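PDB 6ZP9: PrimPol AEP domain (PP-N190) from Cyanophage S-2L, which forms the catalytic archaeo-eukaryotic primase (AEP) domain of a primase-polymerase that probably makes primers and copies DNA for a phage whose genome carries 2-aminoadenine. Local coordinates for residues L20-L25 against R163-P168; T32-A37 against T50-G55; T83-I88 against P136-L141; A98-A103 against K121-Y126; Q115-G120 against T172-Q177. One frame throughout, in Å; residues are numbered along the deposited sequence.

Contact 1: L20-L25 against R163-P168; sequences LLHLSL and RLAGCP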
# COMPACT_ATOMS: atom_id res chain seq x y z
N LEU A 20 3.79 2.78 12.23
CA LEU A 20 5.21 3.04 12.07
C LEU A 20 5.92 1.89 11.36
O LEU A 20 6.85 2.12 10.58
CB LEU A 20 5.85 3.32 13.43
CG LEU A 20 5.40 4.66 14.01
CD1 LEU A 20 5.97 4.85 15.40
CD2 LEU A 20 5.81 5.83 13.10
N LEU A 21 5.47 0.65 11.60
CA LEU A 21 6.05 -0.49 10.90
C LEU A 21 5.78 -0.43 9.41
O LEU A 21 6.67 -0.72 8.60
CB LEU A 21 5.52 -1.80 11.49
CG LEU A 21 6.00 -3.07 10.78
CD1 LEU A 21 7.49 -3.28 10.93
CD2 LEU A 21 5.23 -4.29 11.27
N HIS A 22 4.56 -0.06 9.02
CA HIS A 22 4.24 0.13 7.60
C HIS A 22 5.19 1.14 6.96
O HIS A 22 5.76 0.88 5.89
CB HIS A 22 2.78 0.59 7.46
CG HIS A 22 2.18 0.34 6.11
ND1 HIS A 22 0.82 0.39 5.89
CD2 HIS A 22 2.75 0.03 4.92
CE1 HIS A 22 0.58 0.14 4.61
NE2 HIS A 22 1.73 -0.09 4.00
N LEU A 23 5.37 2.29 7.61
CA LEU A 23 6.28 3.31 7.09
C LEU A 23 7.72 2.81 7.06
O LEU A 23 8.46 3.07 6.10
CB LEU A 23 6.19 4.58 7.95
CG LEU A 23 5.22 5.68 7.52
CD1 LEU A 23 3.86 5.11 7.26
CD2 LEU A 23 5.12 6.74 8.60
N SER A 24 8.14 2.10 8.11
CA SER A 24 9.50 1.60 8.20
C SER A 24 9.80 0.60 7.09
O SER A 24 10.84 0.69 6.42
CB SER A 24 9.70 0.95 9.57
OG SER A 24 11.08 0.76 9.83
N LEU A 25 8.91 -0.36 6.89
CA LEU A 25 9.15 -1.34 5.84
C LEU A 25 9.17 -0.68 4.46
O LEU A 25 9.87 -1.16 3.56
CB LEU A 25 8.09 -2.43 5.91
CG LEU A 25 8.12 -3.28 7.19
CD1 LEU A 25 6.92 -4.24 7.20
CD2 LEU A 25 9.42 -4.05 7.33
N ARG A 163 -4.18 0.97 1.74
CA ARG A 163 -4.66 0.84 3.12
C ARG A 163 -3.50 0.86 4.10
O ARG A 163 -2.48 0.19 3.90
CB ARG A 163 -5.37 -0.46 3.28
CG ARG A 163 -6.79 -0.45 2.77
CD ARG A 163 -7.75 0.43 3.55
NE ARG A 163 -9.05 0.36 2.93
CZ ARG A 163 -10.05 -0.32 3.40
NH1 ARG A 163 -11.16 -0.37 2.74
NH2 ARG A 163 -9.95 -0.91 4.52
N LEU A 164 -3.64 1.64 5.17
CA LEU A 164 -2.61 1.82 6.19
C LEU A 164 -2.76 0.77 7.29
O LEU A 164 -3.86 0.57 7.83
CB LEU A 164 -2.71 3.24 6.74
CG LEU A 164 -1.79 3.63 7.89
CD1 LEU A 164 -0.32 3.56 7.46
CD2 LEU A 164 -2.16 5.02 8.44
N ALA A 165 -1.66 0.09 7.62
CA ALA A 165 -1.66 -0.89 8.71
C ALA A 165 -1.98 -0.22 10.03
O ALA A 165 -1.66 0.95 10.25
CB ALA A 165 -0.30 -1.59 8.82
N GLY A 166 -2.64 -0.97 10.92
CA GLY A 166 -2.93 -0.48 12.25
C GLY A 166 -4.18 0.35 12.38
O GLY A 166 -4.47 0.83 13.49
N CYS A 167 -4.94 0.55 11.29
CA CYS A 167 -6.21 1.27 11.36
C CYS A 167 -7.35 0.34 10.97
O CYS A 167 -7.15 -0.59 10.18
CB CYS A 167 -6.23 2.49 10.43
SG CYS A 167 -4.86 3.62 10.71
N PRO A 168 -8.55 0.57 11.49
CA PRO A 168 -9.66 -0.34 11.21
C PRO A 168 -10.23 -0.20 9.80
O PRO A 168 -10.31 0.90 9.23
CB PRO A 168 -10.70 0.04 12.27
CG PRO A 168 -10.38 1.43 12.65
CD PRO A 168 -8.89 1.58 12.52

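Contact 2: T32-A37 against T50-G55; sequences TTRYRA and TTPLTG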
# COMPACT_ATOMS: atom_id res chain seq x y z
N THR A 32 7.23 13.30 5.86
CA THR A 32 6.82 13.58 4.49
C THR A 32 5.74 12.62 3.99
O THR A 32 5.41 12.64 2.80
CB THR A 32 8.02 13.55 3.54
OG1 THR A 32 8.65 12.28 3.63
CG2 THR A 32 9.05 14.62 3.92
N THR A 33 5.18 11.80 4.87
CA THR A 33 4.19 10.81 4.46
C THR A 33 2.81 11.45 4.37
O THR A 33 2.40 12.21 5.25
CB THR A 33 4.18 9.63 5.44
OG1 THR A 33 5.43 8.93 5.34
CG2 THR A 33 3.05 8.66 5.13
N ARG A 34 2.10 11.15 3.29
CA ARG A 34 0.78 11.72 3.03
C ARG A 34 -0.31 10.73 3.43
O ARG A 34 -0.28 9.56 3.04
CB ARG A 34 0.65 12.09 1.55
CG ARG A 34 1.66 13.12 1.09
CD ARG A 34 1.47 14.42 1.85
NE ARG A 34 0.18 15.03 1.56
CZ ARG A 34 -0.23 16.17 2.10
NH1 ARG A 34 0.55 16.82 2.95
NH2 ARG A 34 -1.42 16.67 1.78
N TYR A 35 -1.26 11.22 4.22
CA TYR A 35 -2.41 10.46 4.69
C TYR A 35 -3.63 10.81 3.86
O TYR A 35 -3.83 11.98 3.49
CB TYR A 35 -2.66 10.78 6.16
CG TYR A 35 -3.82 10.08 6.83
CD1 TYR A 35 -3.85 8.69 6.95
CD2 TYR A 35 -4.86 10.81 7.39
CE1 TYR A 35 -4.90 8.05 7.59
CE2 TYR A 35 -5.93 10.18 8.03
CZ TYR A 35 -5.94 8.79 8.13
OH TYR A 35 -6.98 8.15 8.77
N ARG A 36 -4.44 9.81 3.53
CA ARG A 36 -5.73 10.04 2.88
C ARG A 36 -6.79 9.29 3.68
O ARG A 36 -6.68 8.08 3.88
CB ARG A 36 -5.73 9.58 1.42
CG ARG A 36 -6.94 10.12 0.63
CD ARG A 36 -6.81 9.96 -0.88
NE ARG A 36 -8.12 9.79 -1.52
CZ ARG A 36 -8.75 10.72 -2.23
NH1 ARG A 36 -9.94 10.45 -2.75
NH2 ARG A 36 -8.20 11.92 -2.43
N ALA A 37 -7.78 10.02 4.16
CA ALA A 37 -8.92 9.42 4.84
C ALA A 37 -10.09 9.40 3.86
O ALA A 37 -10.46 10.46 3.33
CB ALA A 37 -9.27 10.19 6.12
N THR A 50 -6.97 14.93 2.77
CA THR A 50 -5.61 14.78 2.26
C THR A 50 -4.73 15.66 3.12
O THR A 50 -4.85 16.89 3.10
CB THR A 50 -5.52 15.17 0.79
OG1 THR A 50 -6.12 16.45 0.62
CG2 THR A 50 -6.28 14.18 -0.06
N THR A 51 -3.82 15.05 3.87
CA THR A 51 -3.19 15.77 4.96
C THR A 51 -1.90 15.03 5.35
O THR A 51 -1.73 13.86 5.00
CB THR A 51 -4.15 15.86 6.15
OG1 THR A 51 -3.67 16.80 7.11
CG2 THR A 51 -4.33 14.50 6.80
N PRO A 52 -0.97 15.71 6.03
CA PRO A 52 0.18 14.99 6.59
C PRO A 52 -0.27 13.91 7.58
O PRO A 52 -1.28 14.05 8.28
CB PRO A 52 0.98 16.09 7.29
CG PRO A 52 0.60 17.36 6.55
CD PRO A 52 -0.83 17.17 6.17
N LEU A 53 0.49 12.83 7.62
CA LEU A 53 0.21 11.74 8.56
C LEU A 53 0.67 12.14 9.96
O LEU A 53 1.86 12.33 10.19
CB LEU A 53 0.89 10.45 8.12
CG LEU A 53 0.74 9.26 9.06
CD1 LEU A 53 -0.68 8.75 9.03
CD2 LEU A 53 1.73 8.15 8.71
N THR A 54 -0.28 12.31 10.88
CA THR A 54 0.02 12.55 12.29
C THR A 54 -0.93 11.72 13.13
O THR A 54 -2.02 11.33 12.69
CB THR A 54 -0.12 14.04 12.68
OG1 THR A 54 -1.50 14.41 12.77
CG2 THR A 54 0.59 14.95 11.66
N GLY A 55 -0.51 11.43 14.36
CA GLY A 55 -1.34 10.63 15.24
C GLY A 55 -2.66 11.30 15.55
O GLY A 55 -3.71 10.65 15.59
O HOH W 1 -3.00 19.25 2.12

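Contact 3: T83-I88 against P136-L141; sequences TSVNAI and PAWTEL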
# COMPACT_ATOMS: atom_id res chain seq x y z
N THR A 83 8.14 12.01 -6.85
CA THR A 83 9.48 12.01 -7.43
C THR A 83 10.17 10.66 -7.35
O THR A 83 11.15 10.44 -8.07
CB THR A 83 10.38 13.07 -6.77
OG1 THR A 83 10.37 12.91 -5.35
CG2 THR A 83 9.90 14.49 -7.11
N SER A 84 9.68 9.75 -6.51
CA SER A 84 10.23 8.41 -6.42
C SER A 84 9.27 7.55 -5.62
O SER A 84 8.42 8.07 -4.89
CB SER A 84 11.61 8.40 -5.75
OG SER A 84 11.52 8.99 -4.48
N VAL A 85 9.38 6.24 -5.81
CA VAL A 85 8.57 5.25 -5.12
C VAL A 85 9.51 4.14 -4.64
O VAL A 85 10.42 3.74 -5.37
CB VAL A 85 7.44 4.68 -6.02
CG1 VAL A 85 6.42 3.91 -5.18
CG2 VAL A 85 6.73 5.79 -6.79
N ASN A 86 9.31 3.67 -3.40
CA ASN A 86 10.23 2.73 -2.78
C ASN A 86 9.84 1.27 -2.94
O ASN A 86 10.61 0.39 -2.52
CB ASN A 86 10.36 3.03 -1.29
CG ASN A 86 11.06 4.33 -1.03
OD1 ASN A 86 11.70 4.87 -1.93
ND2 ASN A 86 10.94 4.84 0.19
N ALA A 87 8.68 0.97 -3.51
CA ALA A 87 8.18 -0.39 -3.62
C ALA A 87 7.25 -0.50 -4.82
O ALA A 87 6.64 0.49 -5.21
CB ALA A 87 7.43 -0.80 -2.34
N ILE A 88 7.14 -1.70 -5.38
CA ILE A 88 5.98 -2.03 -6.21
C ILE A 88 5.04 -2.86 -5.34
O ILE A 88 5.44 -3.43 -4.32
CB ILE A 88 6.35 -2.77 -7.52
CG1 ILE A 88 7.19 -4.01 -7.22
CG2 ILE A 88 7.02 -1.79 -8.50
CD1 ILE A 88 7.52 -4.83 -8.47
N PRO A 136 9.44 7.02 -13.98
CA PRO A 136 9.33 6.24 -15.23
C PRO A 136 9.68 4.76 -15.06
O PRO A 136 8.92 3.89 -15.51
CB PRO A 136 10.29 6.98 -16.17
CG PRO A 136 10.26 8.37 -15.69
CD PRO A 136 10.21 8.25 -14.19
N ALA A 137 10.81 4.46 -14.41
CA ALA A 137 11.18 3.07 -14.14
C ALA A 137 10.14 2.38 -13.27
O ALA A 137 9.72 1.25 -13.56
CB ALA A 137 12.55 3.01 -13.47
N TRP A 138 9.71 3.05 -12.20
CA TRP A 138 8.69 2.47 -11.32
C TRP A 138 7.42 2.15 -12.10
O TRP A 138 6.83 1.08 -11.93
CB TRP A 138 8.38 3.41 -10.16
CG TRP A 138 7.33 2.86 -9.26
CD1 TRP A 138 7.52 2.05 -8.18
CD2 TRP A 138 5.90 3.05 -9.38
NE1 TRP A 138 6.30 1.71 -7.62
CE2 TRP A 138 5.30 2.32 -8.34
CE3 TRP A 138 5.08 3.76 -10.27
CZ2 TRP A 138 3.92 2.27 -8.16
CZ3 TRP A 138 3.70 3.71 -10.09
CH2 TRP A 138 3.14 2.97 -9.04
N THR A 139 6.98 3.08 -12.96
CA THR A 139 5.72 2.90 -13.67
C THR A 139 5.77 1.64 -14.52
O THR A 139 4.79 0.88 -14.57
CB THR A 139 5.42 4.13 -14.54
OG1 THR A 139 5.26 5.29 -13.71
CG2 THR A 139 4.14 3.91 -15.35
N GLU A 140 6.91 1.38 -15.16
CA GLU A 140 7.05 0.19 -15.99
C GLU A 140 7.06 -1.08 -15.15
O GLU A 140 6.40 -2.06 -15.50
CB GLU A 140 8.32 0.29 -16.83
CG GLU A 140 8.60 -0.95 -17.68
CD GLU A 140 7.64 -1.13 -18.85
OE1 GLU A 140 6.79 -0.22 -19.07
OE2 GLU A 140 7.73 -2.16 -19.55
N LEU A 141 7.80 -1.07 -14.03
CA LEU A 141 7.82 -2.23 -13.14
C LEU A 141 6.43 -2.54 -12.61
O LEU A 141 6.02 -3.70 -12.54
CB LEU A 141 8.77 -1.98 -11.98
CG LEU A 141 10.27 -2.02 -12.27
CD1 LEU A 141 11.07 -1.47 -11.09
CD2 LEU A 141 10.73 -3.43 -12.62

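Contact 4: A98-A103 against K121-Y126; sequences AWQVGA and KSIHHY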
# COMPACT_ATOMS: atom_id res chain seq x y z
N ALA A 98 -7.03 -17.12 1.71
CA ALA A 98 -5.88 -17.99 1.92
C ALA A 98 -5.13 -18.23 0.61
O ALA A 98 -3.89 -18.28 0.60
CB ALA A 98 -6.33 -19.32 2.52
N TRP A 99 -5.86 -18.41 -0.49
CA TRP A 99 -5.20 -18.56 -1.78
C TRP A 99 -4.40 -17.30 -2.12
O TRP A 99 -3.27 -17.38 -2.63
CB TRP A 99 -6.23 -18.86 -2.87
CG TRP A 99 -5.67 -18.72 -4.25
CD1 TRP A 99 -4.96 -19.65 -4.95
CD2 TRP A 99 -5.76 -17.57 -5.09
NE1 TRP A 99 -4.60 -19.15 -6.17
CE2 TRP A 99 -5.08 -17.87 -6.29
CE3 TRP A 99 -6.34 -16.30 -4.95
CZ2 TRP A 99 -4.97 -16.96 -7.33
CZ3 TRP A 99 -6.23 -15.40 -5.98
CH2 TRP A 99 -5.55 -15.74 -7.16
N GLN A 100 -4.96 -16.12 -1.82
CA GLN A 100 -4.31 -14.86 -2.16
C GLN A 100 -2.95 -14.73 -1.49
O GLN A 100 -2.02 -14.16 -2.07
CB GLN A 100 -5.19 -13.69 -1.75
CG GLN A 100 -6.43 -13.51 -2.60
CD GLN A 100 -7.11 -12.21 -2.32
OE1 GLN A 100 -6.47 -11.17 -2.17
NE2 GLN A 100 -8.43 -12.25 -2.22
N VAL A 101 -2.81 -15.26 -0.27
CA VAL A 101 -1.57 -15.08 0.47
C VAL A 101 -0.40 -15.70 -0.27
O VAL A 101 0.69 -15.11 -0.33
CB VAL A 101 -1.71 -15.66 1.89
CG1 VAL A 101 -0.36 -15.65 2.59
CG2 VAL A 101 -2.74 -14.87 2.68
N GLY A 102 -0.60 -16.87 -0.87
CA GLY A 102 0.51 -17.56 -1.49
C GLY A 102 0.56 -17.53 -3.01
O GLY A 102 1.52 -18.03 -3.61
N ALA A 103 -0.45 -16.95 -3.66
CA ALA A 103 -0.60 -17.08 -5.11
C ALA A 103 0.50 -16.38 -5.91
O ALA A 103 0.59 -16.62 -7.12
CB ALA A 103 -1.97 -16.55 -5.55
N LYS A 121 -11.49 -7.62 1.23
CA LYS A 121 -11.51 -8.78 0.35
C LYS A 121 -10.15 -9.11 -0.25
O LYS A 121 -10.05 -10.11 -0.96
CB LYS A 121 -12.52 -8.56 -0.78
CG LYS A 121 -12.17 -7.40 -1.69
CD LYS A 121 -13.16 -7.27 -2.84
CE LYS A 121 -12.92 -5.99 -3.63
NZ LYS A 121 -12.08 -6.22 -4.83
N SER A 122 -9.11 -8.32 0.00
CA SER A 122 -7.84 -8.49 -0.70
C SER A 122 -6.66 -8.45 0.27
O SER A 122 -6.66 -7.69 1.24
CB SER A 122 -7.62 -7.35 -1.73
OG SER A 122 -8.62 -7.40 -2.74
N ILE A 123 -5.69 -9.29 -0.01
CA ILE A 123 -4.35 -9.19 0.56
C ILE A 123 -3.56 -8.19 -0.27
O ILE A 123 -3.70 -8.14 -1.50
CB ILE A 123 -3.67 -10.57 0.57
CG1 ILE A 123 -4.49 -11.59 1.37
CG2 ILE A 123 -2.19 -10.47 1.03
CD1 ILE A 123 -4.64 -11.28 2.86
N HIS A 124 -2.73 -7.38 0.39
CA HIS A 124 -1.82 -6.47 -0.30
C HIS A 124 -0.40 -7.03 -0.25
O HIS A 124 0.06 -7.47 0.81
CB HIS A 124 -1.88 -5.08 0.33
CG HIS A 124 -3.16 -4.36 0.07
ND1 HIS A 124 -3.39 -3.06 0.47
CD2 HIS A 124 -4.30 -4.76 -0.55
CE1 HIS A 124 -4.60 -2.68 0.10
NE2 HIS A 124 -5.17 -3.70 -0.52
N HIS A 125 0.27 -7.03 -1.40
CA HIS A 125 1.62 -7.56 -1.54
C HIS A 125 2.57 -6.42 -1.88
O HIS A 125 2.28 -5.62 -2.77
CB HIS A 125 1.69 -8.62 -2.63
CG HIS A 125 0.57 -9.60 -2.58
ND1 HIS A 125 0.65 -10.81 -1.92
CD2 HIS A 125 -0.68 -9.55 -3.11
CE1 HIS A 125 -0.49 -11.46 -2.04
NE2 HIS A 125 -1.32 -10.72 -2.76
N TYR A 126 3.71 -6.36 -1.19
CA TYR A 126 4.71 -5.33 -1.42
C TYR A 126 6.09 -5.93 -1.70
O TYR A 126 6.52 -6.87 -1.02
CB TYR A 126 4.84 -4.41 -0.21
CG TYR A 126 3.70 -3.48 0.06
CD1 TYR A 126 2.57 -3.91 0.76
CD2 TYR A 126 3.77 -2.15 -0.31
CE1 TYR A 126 1.55 -3.05 1.06
CE2 TYR A 126 2.75 -1.28 -0.02
CZ TYR A 126 1.65 -1.72 0.67
OH TYR A 126 0.64 -0.85 0.97
O HOH W 2 -4.18 -10.03 -3.30

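Contact 5: Q115-G120 against T172-Q177; sequences QLRTGG and TGEVAQ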
# COMPACT_ATOMS: atom_id res chain seq x y z
N GLN A 115 3.50 -8.49 3.45
CA GLN A 115 2.11 -8.54 3.02
C GLN A 115 1.26 -7.83 4.06
O GLN A 115 1.71 -7.55 5.18
CB GLN A 115 1.65 -10.00 2.81
CG GLN A 115 2.47 -10.71 1.75
CD GLN A 115 2.06 -12.15 1.54
OE1 GLN A 115 2.29 -13.00 2.41
NE2 GLN A 115 1.49 -12.44 0.37
N LEU A 116 0.04 -7.51 3.67
CA LEU A 116 -0.85 -6.75 4.54
C LEU A 116 -2.25 -7.31 4.46
O LEU A 116 -2.80 -7.48 3.36
CB LEU A 116 -0.85 -5.26 4.16
CG LEU A 116 -1.58 -4.37 5.18
CD1 LEU A 116 -0.77 -3.13 5.46
CD2 LEU A 116 -2.95 -4.01 4.63
N ARG A 117 -2.81 -7.61 5.62
CA ARG A 117 -4.20 -8.02 5.72
C ARG A 117 -5.04 -6.77 5.96
O ARG A 117 -4.81 -6.06 6.94
CB ARG A 117 -4.37 -9.04 6.88
CG ARG A 117 -5.60 -9.93 6.83
CD ARG A 117 -5.22 -11.41 6.97
NE ARG A 117 -4.16 -11.62 7.96
CZ ARG A 117 -3.26 -12.60 7.94
NH1 ARG A 117 -2.34 -12.68 8.89
NH2 ARG A 117 -3.29 -13.52 6.97
N THR A 118 -5.97 -6.46 5.09
CA THR A 118 -6.70 -5.20 5.18
C THR A 118 -7.92 -5.26 6.07
O THR A 118 -8.37 -4.22 6.56
CB THR A 118 -7.17 -4.74 3.81
OG1 THR A 118 -8.13 -5.67 3.30
CG2 THR A 118 -5.99 -4.63 2.84
N GLY A 119 -8.50 -6.45 6.27
CA GLY A 119 -9.83 -6.56 6.80
C GLY A 119 -10.91 -6.69 5.74
O GLY A 119 -12.04 -7.09 6.06
N GLY A 120 -10.60 -6.38 4.49
CA GLY A 120 -11.52 -6.52 3.39
C GLY A 120 -11.22 -7.75 2.55
O GLY A 120 -10.71 -8.76 3.04
N THR A 172 -16.10 -3.69 9.09
CA THR A 172 -16.04 -4.80 10.03
C THR A 172 -15.36 -4.45 11.35
O THR A 172 -15.56 -5.16 12.34
CB THR A 172 -15.30 -5.99 9.41
OG1 THR A 172 -13.90 -5.69 9.34
CG2 THR A 172 -15.80 -6.25 8.01
N GLY A 173 -14.55 -3.40 11.39
CA GLY A 173 -13.76 -3.11 12.56
C GLY A 173 -12.44 -3.85 12.65
O GLY A 173 -11.65 -3.56 13.55
N GLU A 174 -12.18 -4.80 11.75
CA GLU A 174 -10.90 -5.50 11.75
C GLU A 174 -9.77 -4.52 11.49
O GLU A 174 -9.86 -3.68 10.59
CB GLU A 174 -10.90 -6.61 10.69
CG GLU A 174 -9.63 -7.46 10.71
CD GLU A 174 -9.64 -8.64 9.74
OE1 GLU A 174 -10.74 -9.12 9.37
OE2 GLU A 174 -8.53 -9.09 9.35
N VAL A 175 -8.70 -4.61 12.29
CA VAL A 175 -7.57 -3.69 12.16
C VAL A 175 -6.57 -4.27 11.17
O VAL A 175 -6.17 -5.43 11.29
CB VAL A 175 -6.92 -3.43 13.53
CG1 VAL A 175 -5.75 -2.49 13.40
CG2 VAL A 175 -7.93 -2.85 14.51
N ALA A 176 -6.17 -3.47 10.19
CA ALA A 176 -5.22 -3.95 9.18
C ALA A 176 -3.90 -4.33 9.84
O ALA A 176 -3.42 -3.66 10.75
CB ALA A 176 -4.99 -2.89 8.11
N GLN A 177 -3.30 -5.41 9.35
CA GLN A 177 -2.13 -5.99 10.00
C GLN A 177 -1.07 -6.37 8.97
O GLN A 177 -1.38 -7.03 7.96
CB GLN A 177 -2.52 -7.24 10.81
CG GLN A 177 -1.35 -8.02 11.37
CD GLN A 177 -0.91 -7.50 12.73
OE1 GLN A 177 -1.52 -6.58 13.28
NE2 GLN A 177 0.14 -8.10 13.27

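Contact 1: L20-L25 against R163-P168
With CG of His-22 anti to its backbone N (chi1 -159°), the imidazole leaves helix 16-25 toward the loop at Leu-164 and Ala-165. Leu-164 CG is likewise anti to its own N (chi1 176°). Leu-164 CD1 comes 3.7 Å from His-22 ND1. One hydrogen bond carries the polar part of the contact: Ala-165 N donates to His-22 ND1 over 3.0 Å, almost straight at 171° and tilted a little from the ring plane. Histidine suits the place because it can reach across from a helix and accept an amide hydrogen from a chain that is not in a regular strand. Beside this bond, His-22 CE1 lies 3.1 Å from Arg-163 O, which sits at the ring edge in its plane. The methyl of Ala-165, whose CB is 3.7 Å from His-22 ND1, is small enough to fit next to the imidazole. Leu-23 adds a loose apolar touch, CD1 to Leu-164 CD1 at 4.5 Å. Leu-164 to Cys-167 form a type II turn, and Gly-166 takes the positive phi that such a turn favours at its third position. The contact is buried between the two sheets: Leu-23 and Leu-164 rest on Ile-70 of strand 67-71, while His-22 and Ala-165 touch Leu-116 of strand 114-117 and Ile-178 of strand 177-179.

Contact 2: T32-A37 against T50-G55
The guanidinium of Arg-34 lies over the backbone of Thr-51, with Thr-51 C 3.7 Å above the centre of one face, while at its edge a water sits in plane. That water accepts from Arg-34 NH2 at 3.0 Å and donates to Thr-50 O. The Arg-34 chain is bent at chi2 and chi3, which folds its end back over the neighbouring strand, where NH1 comes 3.5 Å from Pro-52 CD; Arg-34 NH2 also forms a salt bridge with Asp-77. The phenol ring of Tyr-35 has Thr-51 CG2 at its edge, 3.8 Å from CD2, and Ala-37 N over one face, offset toward the rim. Leu-53 CD1 approaches the ring obliquely, 3.8 Å from Tyr-35 CD1, and the two side chains cross at about a right angle.

Between these groups, Arg-34 on one face and Tyr-35 on the other, the two strands pair antiparallel. Tyr-35 N donates to Thr-51 O over 2.8 Å, nearly along the C=O axis, and Thr-51 N returns a bond to Tyr-35 O. A third bond, Leu-53 N to Thr-33 O at 3.1 Å, extends the ladder past Pro-52. Proline has no N-H to give, and it fits because Arg-34 and Pro-52 are a non-hydrogen-bonded pair. Threonines suit the extended backbone, and Thr-33 CG2 lies alongside Leu-53 CD2.

Strands 34-38 and 49-52 form a hairpin, with 49-52 outermost in its sheet and 67-71 beyond 34-38. Helix 55-64 packs on Tyr-35, Thr-51 and Leu-53, helix 16-25 touches Thr-33 and Leu-53, and the Tyr-35 hydroxyl bonds to Ser-68.

Contact 3: T83-I88 against P136-L141
Trp-138 reaches from helix 135-149 into the chain at Val-85, Ala-87 and Ile-88, and its side chain can be read outward from CB. That CB points toward strand 85-90, and chi1 of 179° sets CG anti to the backbone N. CG lies 3.7 Å from Val-85 CB; the next atom, CD1, is nearer still, 3.4 Å from the same carbon. On the other branch, CD2 meets Val-85 CG2 at 3.9 Å. CE2 then faces Val-85 CG1, which also comes 3.3 Å from NE1. Val-85 therefore spreads over one face of the indole, and its CB sits 3.5 Å from the centroid of the five-membered ring, close to the ring normal: a CH-pi contact. A beta-branched residue suits this place, since CB and both methyls can lie over the ring at once.

At the tip of the pyrrole side, NE1 donates to Ala-87 O over 2.7 Å with an angle of 153°. The oxygen lies in the plane of the ring. Ile-88 CG2 comes in obliquely, near NE1 and CD1, and it also touches Leu-141 CB at 3.9 Å one helical turn on, so that a single methyl group bridges two residues of the helix. Leu-141 and Ile-88 share Met-191 of helix 188-194 and Phe-129 of strand 123-129 as further neighbours.

Every touching residue here is buried. Tryptophan brings a large apolar surface with just one N-H, and the carbonyl of Ala-87, just after the corner at Asn-86, satisfies that N-H, so the ring is fixed in direction as well as packed.

Contact 4: A98-A103 against K121-Y126
Gln-100 of helix 97-102 joins its side-chain amide to the backbone of Lys-121 and Ile-123, where the helix packs on the second strand of the beta hairpin formed by strands 114-117 and 123-129. The helix and strand segments run almost parallel, 4° apart. Residues Ser-122 to His-124 are consistent with the sxH motif of archaeo-eukaryotic primases.

The tight part centres on the amide. Gln-100 OE1 accepts from Ile-123 N at 3.0 Å, with the donor above the carbonyl plane, and NE2 donates in plane to Lys-121 O, also at 3.0 Å. Glutamine suits the site because its amide mimics a peptide group and pairs with the backbone on both sides of Ser-122; Gly-95 O takes another bond from NE2. Closer to the helix backbone, Gln-100 CB meets Ile-123 CG1 at 3.8 Å, and Val-101 CG2 meets it at 3.9 Å. A water donates to Gln-100 OE1 and Ile-123 O and also binds His-125 NE2. The His-125 ring, joined through ND1 to Gln-115, points its edge at the helix: Gln-100 O lies in the ring plane, 3.1 Å from His-125 CE1.

The solvent side is Lys-121, whose chain leads away until NZ forms a salt bridge with Asp-93 OD1.

Contact 5: Q115-G120 against T172-Q177
Arg-117 and Gln-177 are joined by two backbone hydrogen bonds: Arg-117 N donates to Gln-177 O over 2.8 Å, and Gln-177 N donates to Arg-117 O over 2.9 Å. Two weaker CA-H...O contacts flank them, Ala-176 CA lying 3.1 Å from Arg-117 O and Leu-116 CA 3.5 Å from Gln-177 O.

Apolar contact is slight. Ala-176 CB faces Leu-116 CD2 at 4.2 Å, and the chains come within 4.4 Å of each other, measured between the CA atoms of Thr-118 and Ala-176.

Next to the polar groups, Glu-174 extends its chain across Gly-119, with CD 3.6 Å from Gly-119 CA. Glycine fits for two reasons: phi is positive at 95°, a conformation it adopts readily, and Glu-174 packs closely over its CA. The carboxylate and the Arg-117 guanidinium carry opposite charges but are not in contact; in the conformer described, the guanidinium makes a cation-pi contact with Phe-179.

Two ST turns shape the loops beside the pairing. Thr-118 OG1 accepts from Gly-120 N at 2.8 Å, and Thr-172 OG1 accepts from Glu-174 N. The two backbone bonds themselves define an antiparallel hydrogen-bonded pair, where outermost strand 177-179 begins against strand 114-117, its sheet neighbour.

In the fold
From the N terminus, helix 16-25 opens contact 1, which closes only at residues 163-168, tying the helix to the turn after the last strand of the first sheet. Inside that long span, contact 2 closes first, a short hairpin at the edge of the same sheet. Contact 3 then joins strand 85-90 of the second sheet to helix 135-149, and contact 4 lies within its loop, fastening helix 97-102 to strand 123-129. Contact 5 alternates with contacts 1, 3 and 4 along the chain, because strand 114-117 waits for residues 172-177. Contacts 1 and 5 touch, knitting the two sheets together; contacts 1 and 2 meet at Leu-23 and Leu-53, and 4 and 5 through neighbouring strands.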